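Local coordinates for protein mannan endo-1,6-alpha-mannosidase (Chaetomium thermophilum, PDB 6RY0) that probably cleaves alpha-1,6-mannosidic linkages as a family 76 glycosyl hydrolase and belongs to the transglycosidases linked to transfer of GPI-anchored glycoproteins into the fungal cell wall, at residues D46-Y51 against N99-E104; R329-V334 against P347-S352; E354-Q359 against M393-A398. All coordinates share one frame; numbering follows the deposited sequence. Where two conformers were deposited one is given.

Contact 1 (D46-Y51 against N99-E104); sequences DMMLFY and NHVIME
Tyr-51 reaches across to Val-101 and illustrates how one aromatic residue can combine an apolar flank with a polar tip. Its CG stands anti to the backbone N (chi1 177°), which sends the ring out toward the helix that contains Val-101, alongside the Met-48 side chain. At the base, Tyr-51 CB lies 4.0 Å from Met-48 SD, in the residue that opens the type I turn ending at Tyr-51. Farther out, Tyr-51 CD2 passes 3.7 Å from the same Met-48 SD, so the thioether runs beside this flank of the ring. The next atom, Tyr-51 CE2, makes the main apolar touch, 3.5 Å from CG1 of Val-101, with the methyl meeting the ring at an oblique angle. Beyond it the phenol changes character: Tyr-51 OH donates to a water 2.6 Å away, which lies in the ring plane at its edge. That water in turn donates hydrogen bonds to Val-101 O (2.8 Å) and Glu-104 OE1 (2.7 Å). The amide N of Gly-61 also bonds to Tyr-51 OH, giving the buried hydroxyl two well-defined partners.

Met-48 supplies the second apolar arm. Its chain bends at chi2 and chi3, presenting Met-48 CE to two residues of the helix, 4.1 Å from Ile-102 CD1 and 4.2 Å from Val-101 CG1. Val-101 CG1 therefore serves both the thioether methyl and the tyrosine ring.

The contact joins the last part of helix 33-48 and the type I turn from Met-48 to Tyr-51 to the start of helix 99-108. Helix 76-93 lies alongside both, with Met-82 touching Met-48 and Tyr-86 touching Ile-102, while Phe-50 packs on Ala-389 and Ala-392 of helix 389-401.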
ATOM      1  N   ASP A  46      -7.479   9.731 -16.195  1.00  7.38           N
ATOM      2  CA  ASP A  46      -8.433   8.640 -16.311  1.00  7.75           C
ATOM      3  C   ASP A  46      -8.739   8.002 -14.976  1.00  7.64           C
ATOM      4  O   ASP A  46      -9.883   7.627 -14.734  1.00  8.60           O
ATOM      5  CB  ASP A  46      -7.955   7.586 -17.300  1.00  7.78           C
ATOM      6  CG  ASP A  46      -8.287   7.927 -18.743  1.00  8.57           C
ATOM      7  OD1 ASP A  46      -8.935   8.973 -18.976  1.00  9.73           O
ATOM      8  OD2 ASP A  46      -7.915   7.122 -19.652  1.00  9.50           O
ATOM      9  N   MET A  47      -7.773   7.883 -14.076  1.00  7.44           N
ATOM     10  CA  MET A  47      -8.059   7.338 -12.759  0.81  7.98           C
ATOM     11  C   MET A  47      -8.977   8.300 -11.978  1.00  7.49           C
ATOM     12  O   MET A  47      -9.891   7.874 -11.287  1.00  8.58           O
ATOM     13  CB  MET A  47      -6.743   7.086 -12.015  0.81  9.31           C
ATOM     14  CG  MET A  47      -6.851   6.644 -10.573  0.81  9.22           C
ATOM     15  SD  MET A  47      -7.677   5.077 -10.404  0.81  8.65           S
ATOM     16  CE  MET A  47      -8.312   5.148  -8.744  0.81 11.54           C
ATOM     17  N   MET A  48      -8.741   9.595 -12.109  1.00  7.53           N
ATOM     18  CA  MET A  48      -9.510  10.571 -11.354  1.00  8.01           C
ATOM     19  C   MET A  48     -10.967  10.580 -11.803  1.00  8.57           C
ATOM     20  O   MET A  48     -11.828  10.930 -11.004  1.00  8.94           O
ATOM     21  CB  MET A  48      -8.879  11.961 -11.451  1.00  8.19           C
ATOM     22  CG  MET A  48      -9.426  13.049 -10.534  1.00 12.78           C
ATOM     23  SD  MET A  48      -9.199  12.590  -8.791  1.00 13.50           S
ATOM     24  CE  MET A  48      -7.571  12.707  -8.165  1.00 14.86           C
ATOM     25  N   LEU A  49     -11.272  10.172 -13.040  1.00  8.50           N
ATOM     26  CA  LEU A  49     -12.656  10.106 -13.489  1.00  8.82           C
ATOM     27  C   LEU A  49     -13.495   9.164 -12.606  1.00  9.66           C
ATOM     28  O   LEU A  49     -14.715   9.316 -12.516  1.00 11.37           O
ATOM     29  CB  LEU A  49     -12.765   9.647 -14.937  1.00  9.36           C
ATOM     30  CG  LEU A  49     -12.202  10.612 -15.975  1.00 10.41           C
ATOM     31  CD1 LEU A  49     -12.255   9.931 -17.356  1.00 10.87           C
ATOM     32  CD2 LEU A  49     -12.965  11.921 -16.002  1.00 11.05           C
ATOM     33  N   PHE A  50     -12.872   8.152 -11.987  1.00  8.87           N
ATOM     34  CA  PHE A  50     -13.625   7.256 -11.120  1.00  9.19           C
ATOM     35  C   PHE A  50     -14.055   7.920  -9.816  1.00  9.28           C
ATOM     36  O   PHE A  50     -14.974   7.442  -9.152  1.00 10.38           O
ATOM     37  CB  PHE A  50     -12.781   6.024 -10.785  1.00 10.01           C
ATOM     38  CG  PHE A  50     -12.538   5.117 -11.956  1.00 10.14           C
ATOM     39  CD1 PHE A  50     -13.458   4.149 -12.315  1.00 11.57           C
ATOM     40  CD2 PHE A  50     -11.371   5.194 -12.667  1.00  9.95           C
ATOM     41  CE1 PHE A  50     -13.228   3.312 -13.391  1.00 12.30           C
ATOM     42  CE2 PHE A  50     -11.149   4.366 -13.758  1.00 10.57           C
ATOM     43  CZ  PHE A  50     -12.080   3.428 -14.122  1.00 11.40           C
ATOM     44  N   TYR A  51     -13.319   8.931  -9.405  1.00  8.96           N
ATOM     45  CA  TYR A  51     -13.429   9.545  -8.092  1.00  9.68           C
ATOM     46  C   TYR A  51     -14.395  10.723  -8.140  1.00 10.24           C
ATOM     47  O   TYR A  51     -14.226  11.621  -8.943  1.00 12.54           O
ATOM     48  CB  TYR A  51     -12.058  10.017  -7.648  1.00 10.77           C
ATOM     49  CG  TYR A  51     -12.061  10.729  -6.327  1.00 10.51           C
ATOM     50  CD1 TYR A  51     -12.229  10.039  -5.138  1.00 10.36           C
ATOM     51  CD2 TYR A  51     -11.854  12.103  -6.254  1.00 10.53           C
ATOM     52  CE1 TYR A  51     -12.221  10.704  -3.912  1.00 10.37           C
ATOM     53  CE2 TYR A  51     -11.844  12.771  -5.044  1.00 10.50           C
ATOM     54  CZ  TYR A  51     -12.029  12.067  -3.873  1.00  9.86           C
ATOM     55  OH  TYR A  51     -12.007  12.672  -2.653  1.00 10.57           O
ATOM     56  N   ASN A  99      -3.260  17.800  -6.050  1.00  9.83           N
ATOM     57  CA  ASN A  99      -2.849  17.854  -4.645  1.00  9.96           C
ATOM     58  C   ASN A  99      -3.961  18.334  -3.712  1.00 10.24           C
ATOM     59  O   ASN A  99      -4.121  17.797  -2.615  1.00 10.91           O
ATOM     60  CB  ASN A  99      -1.592  18.697  -4.448  1.00 10.38           C
ATOM     61  CG  ASN A  99      -0.342  18.020  -4.955  1.00 10.54           C
ATOM     62  OD1 ASN A  99      -0.363  16.905  -5.455  1.00 10.80           O
ATOM     63  ND2 ASN A  99       0.777  18.722  -4.821  1.00 11.48           N
ATOM     64  N   HIS A 100      -4.738  19.327  -4.119  0.89 10.39           N
ATOM     65  CA  HIS A 100      -5.808  19.836  -3.257  0.89 10.86           C
ATOM     66  C   HIS A 100      -6.873  18.783  -3.007  0.89 10.07           C
ATOM     67  O   HIS A 100      -7.366  18.623  -1.888  0.89 11.47           O
ATOM     68  CB  HIS A 100      -6.409  21.143  -3.831  0.89 14.18           C
ATOM     69  CG  HIS A 100      -7.164  20.995  -5.126  0.89 19.70           C
ATOM     70  ND1 HIS A 100      -6.556  20.773  -6.349  0.89 22.07           N
ATOM     71  CD2 HIS A 100      -8.487  21.140  -5.394  0.89 21.63           C
ATOM     72  CE1 HIS A 100      -7.477  20.738  -7.300  0.89 22.21           C
ATOM     73  NE2 HIS A 100      -8.653  20.979  -6.749  0.89 22.02           N
ATOM     74  N   VAL A 101      -7.241  18.070  -4.062  1.00 10.70           N
ATOM     75  CA  VAL A 101      -8.244  17.022  -3.959  1.00 11.19           C
ATOM     76  C   VAL A 101      -7.779  15.911  -3.015  1.00  9.02           C
ATOM     77  O   VAL A 101      -8.547  15.379  -2.207  1.00  8.99           O
ATOM     78  CB  VAL A 101      -8.526  16.433  -5.400  1.00 14.83           C
ATOM     79  CG1 VAL A 101      -9.386  15.202  -5.343  1.00 16.10           C
ATOM     80  CG2 VAL A 101      -9.130  17.492  -6.311  1.00 17.59           C
ATOM     81  N   ILE A 102      -6.506  15.560  -3.126  1.00  8.67           N
ATOM     82  CA  ILE A 102      -5.930  14.500  -2.324  1.00  8.44           C
ATOM     83  C   ILE A 102      -5.795  14.925  -0.867  1.00  8.54           C
ATOM     84  O   ILE A 102      -6.121  14.148   0.032  1.00  8.91           O
ATOM     85  CB  ILE A 102      -4.605  14.053  -2.959  1.00  9.32           C
ATOM     86  CG1 ILE A 102      -4.847  13.529  -4.384  1.00 10.01           C
ATOM     87  CG2 ILE A 102      -3.881  13.044  -2.065  1.00  9.93           C
ATOM     88  CD1 ILE A 102      -5.766  12.341  -4.524  1.00  9.78           C
ATOM     89  N   MET A 103      -5.362  16.153  -0.622  1.00  8.94           N
ATOM     90  CA  MET A 103      -5.293  16.616   0.756  0.78  9.84           C
ATOM     91  C   MET A 103      -6.689  16.568   1.370  1.00  9.64           C
ATOM     92  O   MET A 103      -6.836  16.103   2.515  1.00 10.11           O
ATOM     93  CB  MET A 103      -4.704  18.027   0.858  0.78  9.91           C
ATOM     94  CG  MET A 103      -4.648  18.527   2.283  0.78 11.10           C
ATOM     95  SD  MET A 103      -4.188  20.238   2.430  0.78 11.85           S
ATOM     96  CE  MET A 103      -2.491  20.175   1.844  0.78 13.43           C
ATOM     97  N   GLU A 104      -7.705  17.034   0.652  1.00  9.47           N
ATOM     98  CA  GLU A 104      -9.073  17.020   1.170  1.00  9.68           C
ATOM     99  C   GLU A 104      -9.520  15.601   1.510  1.00  8.61           C
ATOM    100  O   GLU A 104     -10.120  15.350   2.569  1.00  9.11           O
ATOM    101  CB  GLU A 104     -10.046  17.660   0.179  1.00 11.26           C
ATOM    102  CG  GLU A 104     -11.532  17.642   0.552  1.00 13.77           C
ATOM    103  CD  GLU A 104     -12.475  18.049  -0.594  1.00 17.04           C
ATOM    104  OE1 GLU A 104     -12.455  17.475  -1.713  1.00 17.17           O
ATOM    105  OE2 GLU A 104     -13.294  18.934  -0.329  1.00 21.44           O
TER
HETATM  106  O   HOH W   1     -11.310  15.176  -2.497  1.00 10.97           O

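Contact 2 (R329-V334 against P347-S352); sequences RWMAVV and PVLRTS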
ATOM      1  N   ARG A 329       5.173   0.537  -7.137  1.00  6.12           N
ATOM      2  CA  ARG A 329       5.571   1.753  -6.406  1.00  6.65           C
ATOM      3  C   ARG A 329       6.525   1.426  -5.272  1.00  6.38           C
ATOM      4  O   ARG A 329       7.489   2.165  -5.030  1.00  7.00           O
ATOM      5  CB  ARG A 329       4.325   2.495  -5.861  1.00  9.40           C
ATOM      6  CG  ARG A 329       3.581   3.272  -6.882  1.00  9.24           C
ATOM      7  CD  ARG A 329       2.161   3.693  -6.387  1.00 11.25           C
ATOM      8  NE  ARG A 329       2.250   4.333  -5.134  1.00 11.84           N
ATOM      9  CZ  ARG A 329       1.527   4.031  -4.065  1.00 11.42           C
ATOM     10  NH1 ARG A 329       0.545   3.131  -4.056  1.00 12.33           N
ATOM     11  NH2 ARG A 329       1.811   4.666  -2.909  1.00 13.43           N
ATOM     12  N   TRP A 330       6.232   0.359  -4.542  1.00  6.21           N
ATOM     13  CA  TRP A 330       7.042  -0.018  -3.389  1.00  6.25           C
ATOM     14  C   TRP A 330       8.406  -0.537  -3.831  1.00  6.35           C
ATOM     15  O   TRP A 330       9.434  -0.167  -3.248  1.00  6.82           O
ATOM     16  CB  TRP A 330       6.324  -1.049  -2.543  1.00  6.44           C
ATOM     17  CG  TRP A 330       5.097  -0.551  -1.861  1.00  7.05           C
ATOM     18  CD1 TRP A 330       4.739   0.729  -1.615  1.00  8.81           C
ATOM     19  CD2 TRP A 330       4.041  -1.374  -1.356  1.00  7.06           C
ATOM     20  NE1 TRP A 330       3.498   0.747  -0.999  1.00  9.81           N
ATOM     21  CE2 TRP A 330       3.061  -0.539  -0.830  1.00  8.44           C
ATOM     22  CE3 TRP A 330       3.832  -2.749  -1.327  1.00  7.25           C
ATOM     23  CZ2 TRP A 330       1.906  -1.022  -0.243  1.00  9.31           C
ATOM     24  CZ3 TRP A 330       2.666  -3.236  -0.781  1.00  8.24           C
ATOM     25  CH2 TRP A 330       1.729  -2.369  -0.228  1.00  8.85           C
ATOM     26  N   MET A 331       8.442  -1.384  -4.857  1.00  6.18           N
ATOM     27  CA  MET A 331       9.733  -1.877  -5.352  1.00  6.37           C
ATOM     28  C   MET A 331      10.598  -0.748  -5.899  1.00  6.34           C
ATOM     29  O   MET A 331      11.814  -0.753  -5.734  1.00  6.92           O
ATOM     30  CB  MET A 331       9.560  -2.987  -6.373  1.00  6.79           C
ATOM     31  CG  MET A 331       9.038  -4.287  -5.751  1.00  7.20           C
ATOM     32  SD  MET A 331       8.839  -5.651  -6.913  1.00  7.84           S
ATOM     33  CE  MET A 331      10.541  -6.116  -7.170  1.00 11.18           C
ATOM     34  N   ALA A 332       9.983   0.239  -6.530  1.00  6.37           N
ATOM     35  CA  ALA A 332      10.735   1.382  -7.005  1.00  6.95           C
ATOM     36  C   ALA A 332      11.413   2.103  -5.840  1.00  6.69           C
ATOM     37  O   ALA A 332      12.600   2.452  -5.897  1.00  7.14           O
ATOM     38  CB  ALA A 332       9.862   2.304  -7.824  1.00  7.42           C
ATOM     39  N   VAL A 333      10.684   2.332  -4.749  1.00  6.71           N
ATOM     40  CA  VAL A 333      11.278   2.986  -3.577  1.00  6.81           C
ATOM     41  C   VAL A 333      12.404   2.134  -2.971  1.00  6.86           C
ATOM     42  O   VAL A 333      13.417   2.681  -2.522  1.00  7.53           O
ATOM     43  CB  VAL A 333      10.194   3.348  -2.543  1.00  7.13           C
ATOM     44  CG1 VAL A 333      10.808   3.734  -1.202  1.00  8.04           C
ATOM     45  CG2 VAL A 333       9.348   4.462  -3.087  1.00  8.25           C
ATOM     46  N   VAL A 334      12.257   0.800  -2.987  1.00  6.83           N
ATOM     47  CA  VAL A 334      13.308  -0.073  -2.507  1.00  7.00           C
ATOM     48  C   VAL A 334      14.632   0.234  -3.215  1.00  7.10           C
ATOM     49  O   VAL A 334      15.687   0.185  -2.601  1.00  7.76           O
ATOM     50  CB  VAL A 334      12.901  -1.542  -2.638  1.00  7.06           C
ATOM     51  CG1 VAL A 334      14.075  -2.498  -2.454  1.00  7.71           C
ATOM     52  CG2 VAL A 334      11.776  -1.859  -1.661  1.00  7.39           C
ATOM     53  N   PRO A 347      14.956  -3.012 -14.236  1.00  9.11           N
ATOM     54  CA  PRO A 347      14.673  -3.577 -15.571  1.00 10.36           C
ATOM     55  C   PRO A 347      13.393  -4.386 -15.613  1.00  9.79           C
ATOM     56  O   PRO A 347      12.712  -4.431 -16.649  1.00 10.34           O
ATOM     57  CB  PRO A 347      15.912  -4.435 -15.851  1.00 11.77           C
ATOM     58  CG  PRO A 347      16.976  -3.810 -15.020  1.00 12.52           C
ATOM     59  CD  PRO A 347      16.289  -3.393 -13.754  1.00 10.25           C
ATOM     60  N   VAL A 348      13.043  -5.059 -14.510  1.00  9.45           N
ATOM     61  CA  VAL A 348      11.852  -5.871 -14.449  0.51  9.87           C
ATOM     62  C   VAL A 348      10.595  -4.985 -14.300  1.00  8.57           C
ATOM     63  O   VAL A 348       9.554  -5.234 -14.906  1.00  9.28           O
ATOM     64  CB  VAL A 348      12.046  -6.867 -13.280  0.51 10.85           C
ATOM     65  CG1 VAL A 348      10.859  -7.737 -13.122  0.51 11.20           C
ATOM     66  CG2 VAL A 348      13.349  -7.693 -13.477  0.51 11.86           C
ATOM     67  N   LEU A 349      10.692  -3.919 -13.504  1.00  8.14           N
ATOM     68  CA  LEU A 349       9.583  -2.975 -13.468  1.00  7.67           C
ATOM     69  C   LEU A 349       9.365  -2.366 -14.852  1.00  8.01           C
ATOM     70  O   LEU A 349       8.220  -2.091 -15.234  1.00  8.17           O
ATOM     71  CB  LEU A 349       9.767  -1.902 -12.412  1.00  7.69           C
ATOM     72  CG  LEU A 349       9.858  -2.406 -10.972  1.00  7.58           C
ATOM     73  CD1 LEU A 349       9.924  -1.224 -10.028  1.00  7.91           C
ATOM     74  CD2 LEU A 349       8.716  -3.358 -10.616  1.00  8.38           C
ATOM     75  N   ARG A 350      10.434  -2.126 -15.588  1.00  8.31           N
ATOM     76  CA  ARG A 350      10.265  -1.577 -16.925  1.00  8.80           C
ATOM     77  C   ARG A 350       9.506  -2.537 -17.840  1.00  8.74           C
ATOM     78  O   ARG A 350       8.574  -2.105 -18.539  1.00  9.30           O
ATOM     79  CB  ARG A 350      11.631  -1.223 -17.518  1.00 10.03           C
ATOM     80  CG  ARG A 350      11.631  -0.895 -18.978  1.00 11.92           C
ATOM     81  CD  ARG A 350      11.005   0.439 -19.217  1.00 13.71           C
ATOM     82  NE  ARG A 350      10.726   0.596 -20.646  1.00 14.57           N
ATOM     83  CZ  ARG A 350      10.383   1.738 -21.198  1.00 14.78           C
ATOM     84  NH1 ARG A 350      10.365   2.846 -20.447  1.00 15.24           N
ATOM     85  NH2 ARG A 350      10.059   1.759 -22.479  1.00 15.95           N
ATOM     86  N   THR A 351       9.893  -3.812 -17.903  1.00  8.70           N
ATOM     87  CA  THR A 351       9.162  -4.723 -18.758  1.00  9.20           C
ATOM     88  C   THR A 351       7.713  -4.895 -18.290  1.00  8.34           C
ATOM     89  O   THR A 351       6.796  -5.068 -19.095  1.00  8.99           O
ATOM     90  CB  THR A 351       9.858  -6.085 -18.913  1.00 10.52           C
ATOM     91  OG1 THR A 351      10.223  -6.590 -17.624  1.00 10.14           O
ATOM     92  CG2 THR A 351      11.123  -5.929 -19.743  1.00 11.73           C
ATOM     93  N   SER A 352       7.482  -4.838 -16.980  1.00  7.92           N
ATOM     94  CA  SER A 352       6.137  -4.996 -16.455  1.00  7.79           C
ATOM     95  C   SER A 352       5.290  -3.781 -16.848  1.00  7.36           C
ATOM     96  O   SER A 352       4.134  -3.944 -17.270  1.00  8.20           O
ATOM     97  CB  SER A 352       6.213  -5.220 -14.947  1.00  7.91           C
ATOM     98  OG  SER A 352       4.963  -5.481 -14.382  1.00  8.12           O
TER
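Leu-349 meets Met-331 and Ala-332 because its torsions aim a single methyl at the neighbouring helix. With chi1 at -61°, CG lies anti to the carbonyl carbon; with chi2 at -175°, CD1 continues the extended line from CA, becoming the leading atom of the side chain. Met-331 contributes the root of its chain, CB, whose position is set by the backbone.

Leu-349 CD1 settles on the helix surface where these two residues adjoin. Leu-349 CD1 lies 4.1 Å from Met-331 CB and 4.2 Å from Ala-332 CB, and it comes nearer still to the main chain, 3.8 Å from Ala-332 N. The short side chain of Ala-332 is consistent with so close an approach to the main chain. The nearest alpha carbons, those of Ala-332 and Leu-349, are 7.9 Å apart.

The segments belong to helices 323-337 and 342-358, successive in the chain, joined by a short connection and running in roughly opposite directions: a helical hairpin. Phe-299 touches both Met-331 and Leu-349, while Ser-401 and Ile-404 touch Ala-332, adding to the burial of the interface.

No hydrogen bond or salt bridge crosses between the segments. Their cohesion is that of buried hydrocarbon surfaces, a weakly directional attraction in which fit matters more than precise orientation, and the polar group nearest the methyl is a helix-backbone nitrogen approached merely by packing.

Contact 3 (E354-Q359 against M393-A398); sequences EAAVKQ and MSVLAA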
ATOM      1  N   GLU A 354       5.837  -1.829 -19.434  0.92  7.61           N
ATOM      2  CA  GLU A 354       5.606  -1.933 -20.871  0.92  8.47           C
ATOM      3  C   GLU A 354       4.389  -2.771 -21.144  0.92  8.09           C
ATOM      4  O   GLU A 354       3.576  -2.423 -22.001  0.92  8.49           O
ATOM      5  CB  GLU A 354       6.825  -2.526 -21.585  0.92  9.93           C
ATOM      6  CG  GLU A 354       7.991  -1.612 -21.658  0.92 12.84           C
ATOM      7  CD  GLU A 354       9.211  -2.208 -22.318  0.92 16.34           C
ATOM      8  OE1 GLU A 354       9.158  -3.382 -22.751  0.92 19.77           O
ATOM      9  OE2 GLU A 354      10.239  -1.500 -22.409  0.92 17.90           O
ATOM     10  N   ALA A 355       4.244  -3.895 -20.458  1.00  8.35           N
ATOM     11  CA  ALA A 355       3.081  -4.743 -20.647  1.00  8.64           C
ATOM     12  C   ALA A 355       1.823  -4.035 -20.176  1.00  8.37           C
ATOM     13  O   ALA A 355       0.759  -4.118 -20.810  1.00  8.77           O
ATOM     14  CB  ALA A 355       3.282  -6.065 -19.935  1.00  9.35           C
ATOM     15  N   ALA A 356       1.902  -3.314 -19.071  1.00  7.61           N
ATOM     16  CA  ALA A 356       0.746  -2.554 -18.581  1.00  7.86           C
ATOM     17  C   ALA A 356       0.232  -1.620 -19.681  1.00  7.98           C
ATOM     18  O   ALA A 356      -0.949  -1.607 -20.002  1.00  9.23           O
ATOM     19  CB  ALA A 356       1.127  -1.757 -17.347  1.00  7.86           C
ATOM     20  N   VAL A 357       1.110  -0.826 -20.264  1.00  8.05           N
ATOM     21  CA  VAL A 357       0.621   0.147 -21.254  1.00  8.82           C
ATOM     22  C   VAL A 357       0.236  -0.526 -22.567  1.00  8.84           C
ATOM     23  O   VAL A 357      -0.654  -0.040 -23.256  1.00  9.51           O
ATOM     24  CB  VAL A 357       1.546   1.323 -21.502  1.00  9.68           C
ATOM     25  CG1 VAL A 357       1.675   2.191 -20.261  1.00 10.55           C
ATOM     26  CG2 VAL A 357       2.886   0.938 -22.041  1.00 10.61           C
ATOM     27  N   LYS A 358       0.847  -1.653 -22.920  0.95  8.55           N
ATOM     28  CA  LYS A 358       0.494  -2.332 -24.178  0.95  9.60           C
ATOM     29  C   LYS A 358      -0.980  -2.718 -24.215  0.95  9.09           C
ATOM     30  O   LYS A 358      -1.570  -2.730 -25.298  0.95 11.02           O
ATOM     31  CB  LYS A 358       1.376  -3.554 -24.378  0.95 11.38           C
ATOM     32  CG  LYS A 358       1.050  -4.365 -25.604  0.95 16.66           C
ATOM     33  CD  LYS A 358       1.631  -3.747 -26.831  0.95 22.10           C
ATOM     34  CE  LYS A 358       1.388  -4.621 -28.058  0.95 25.61           C
ATOM     35  NZ  LYS A 358       1.822  -3.929 -29.295  0.95 28.25           N
ATOM     36  N   GLN A 359      -1.581  -3.030 -23.055  1.00  8.43           N
ATOM     37  CA  GLN A 359      -2.966  -3.424 -23.014  1.00  8.60           C
ATOM     38  C   GLN A 359      -3.914  -2.307 -22.630  1.00  8.11           C
ATOM     39  O   GLN A 359      -5.124  -2.542 -22.574  1.00  9.04           O
ATOM     40  CB  GLN A 359      -3.187  -4.694 -22.178  1.00  9.12           C
ATOM     41  CG  GLN A 359      -2.796  -4.592 -20.709  1.00  8.80           C
ATOM     42  CD  GLN A 359      -3.823  -3.862 -19.856  1.00  8.43           C
ATOM     43  OE1 GLN A 359      -5.001  -4.243 -19.799  1.00  8.90           O
ATOM     44  NE2 GLN A 359      -3.391  -2.811 -19.187  1.00  8.37           N
ATOM     45  N   MET A 393      -5.625   2.462 -11.393  0.53  6.72           N
ATOM     46  CA  MET A 393      -4.693   2.855 -10.334  0.53  6.71           C
ATOM     47  C   MET A 393      -3.354   2.124 -10.500  0.53  6.56           C
ATOM     48  O   MET A 393      -2.282   2.710 -10.317  0.53  6.77           O
ATOM     49  CB  MET A 393      -5.314   2.526  -8.972  0.53  7.61           C
ATOM     50  CG  MET A 393      -4.582   3.184  -7.787  0.53  8.39           C
ATOM     51  SD  MET A 393      -5.117   2.635  -6.153  0.53  9.32           S
ATOM     52  CE  MET A 393      -6.870   2.903  -6.278  0.53 10.12           C
ATOM     53  N   SER A 394      -3.434   0.833 -10.831  1.00  6.34           N
ATOM     54  CA  SER A 394      -2.237   0.038 -10.985  1.00  6.62           C
ATOM     55  C   SER A 394      -1.387   0.475 -12.161  1.00  6.62           C
ATOM     56  O   SER A 394      -0.153   0.497 -12.036  1.00  6.83           O
ATOM     57  CB  SER A 394      -2.583  -1.452 -11.056  1.00  7.04           C
ATOM     58  OG  SER A 394      -3.030  -1.897  -9.791  1.00  7.61           O
ATOM     59  N   VAL A 395      -1.999   0.818 -13.301  1.00  6.32           N
ATOM     60  CA  VAL A 395      -1.199   1.294 -14.415  1.00  6.42           C
ATOM     61  C   VAL A 395      -0.608   2.675 -14.105  1.00  6.57           C
ATOM     62  O   VAL A 395       0.552   2.934 -14.418  1.00  6.81           O
ATOM     63  CB  VAL A 395      -1.976   1.300 -15.733  1.00  6.89           C
ATOM     64  CG1 VAL A 395      -1.086   1.799 -16.867  1.00  7.54           C
ATOM     65  CG2 VAL A 395      -2.498  -0.105 -16.027  1.00  7.18           C
ATOM     66  N   LEU A 396      -1.395   3.559 -13.492  1.00  6.44           N
ATOM     67  CA  LEU A 396      -0.871   4.852 -13.069  1.00  6.92           C
ATOM     68  C   LEU A 396       0.375   4.680 -12.190  1.00  6.48           C
ATOM     69  O   LEU A 396       1.393   5.356 -12.381  1.00  6.95           O
ATOM     70  CB  LEU A 396      -1.943   5.644 -12.340  1.00  6.55           C
ATOM     71  CG  LEU A 396      -1.492   6.956 -11.673  1.00  7.05           C
ATOM     72  CD1 LEU A 396      -0.949   7.925 -12.685  1.00  8.12           C
ATOM     73  CD2 LEU A 396      -2.663   7.566 -10.924  1.00  7.75           C
ATOM     74  N   ALA A 397       0.290   3.776 -11.219  1.00  6.54           N
ATOM     75  CA  ALA A 397       1.403   3.501 -10.326  1.00  6.73           C
ATOM     76  C   ALA A 397       2.627   2.991 -11.082  1.00  6.47           C
ATOM     77  O   ALA A 397       3.748   3.446 -10.861  1.00  7.27           O
ATOM     78  CB  ALA A 397       0.952   2.464  -9.293  1.00  7.45           C
ATOM     79  N   ALA A 398       2.416   2.040 -11.983  1.00  6.57           N
ATOM     80  CA  ALA A 398       3.531   1.444 -12.716  1.00  7.04           C
ATOM     81  C   ALA A 398       4.216   2.459 -13.612  1.00  7.00           C
ATOM     82  O   ALA A 398       5.444   2.507 -13.688  1.00  7.79           O
ATOM     83  CB  ALA A 398       3.056   0.239 -13.529  1.00  7.63           C
TER
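Ala-356 and Val-395 bring their helices close together, with alpha carbons only 6.0 Å apart. The segments run in broadly opposite senses but are well tilted from antiparallel, so the close approach is local. Segment 393-398 is helical throughout; 354-358 is the last part of helix 342-358, and the amide of Gln-359 makes weak bonds to the carbonyls of Ala-355 and Ala-356.

Val-395 is the central side chain, and its two branches have different tasks. Its CG1 stands anti to the backbone N (chi1 180°) and meets Val-357 CG1 at 4.4 Å, branch against branch. Val-395 CG2, set beside the backbone N, lies 4.2 Å from Ala-356 CB and is also approached by the amide of Gln-359, whose NE2 is 4.3 Å away. The lone methyl of Ala-356 is consistent with so near an approach of the backbones.

Gln-359 folds back on its own helix to take up this position. Its NE2 donates to Ala-356 O at 2.8 Å, with an N-H...O angle of 156°; the donor lies in the carbonyl plane on a lone pair, making a C=O...N angle of 139°. At the other end of the amide, OE1 receives a weak bond from Gly-370 N, in the stretch following the Cys-360 to Cys-369 disulfide. Trp-373 packs on Ala-356, Gln-359 and Val-395 alike, and Leu-43 also touches Val-395.

The chemistry is thus divided. No hydrogen bond crosses between the segments, which meet by van der Waals packing, chiefly of apolar groups, while the buried amide spends its polarity within its own segment and on the adjoining loop. Carbonyls at a helix C terminus probably carry enhanced negative character, which would suit the N-H supplied by Gln-359, and the same bond fixes the amide beside Val-395.

Overall arrangement
The three contacts follow one another along the chain, contact 1 closing before the others open. All lie within the glycosyl hydrolase family 76 region, whose known architecture is an (alpha/alpha)6 toroid. Contacts 2 and 3 are neighbours, with centres about 12 Å apart; they share helix 342-358, and Arg-329 of one packs on Ala-397 of the other. Contact 1 is more remote, about 18 Å from contact 3 and about 24 Å from contact 2 between centres, yet Met-47 CB packs on Leu-396. Helix 389-401, the last of the chain, thus packs on helix 33-48, the first, as well as on helix 342-358, consistent with the closed helical ring of this family. All three lie away from the calcium site of Asp-73 and His-385.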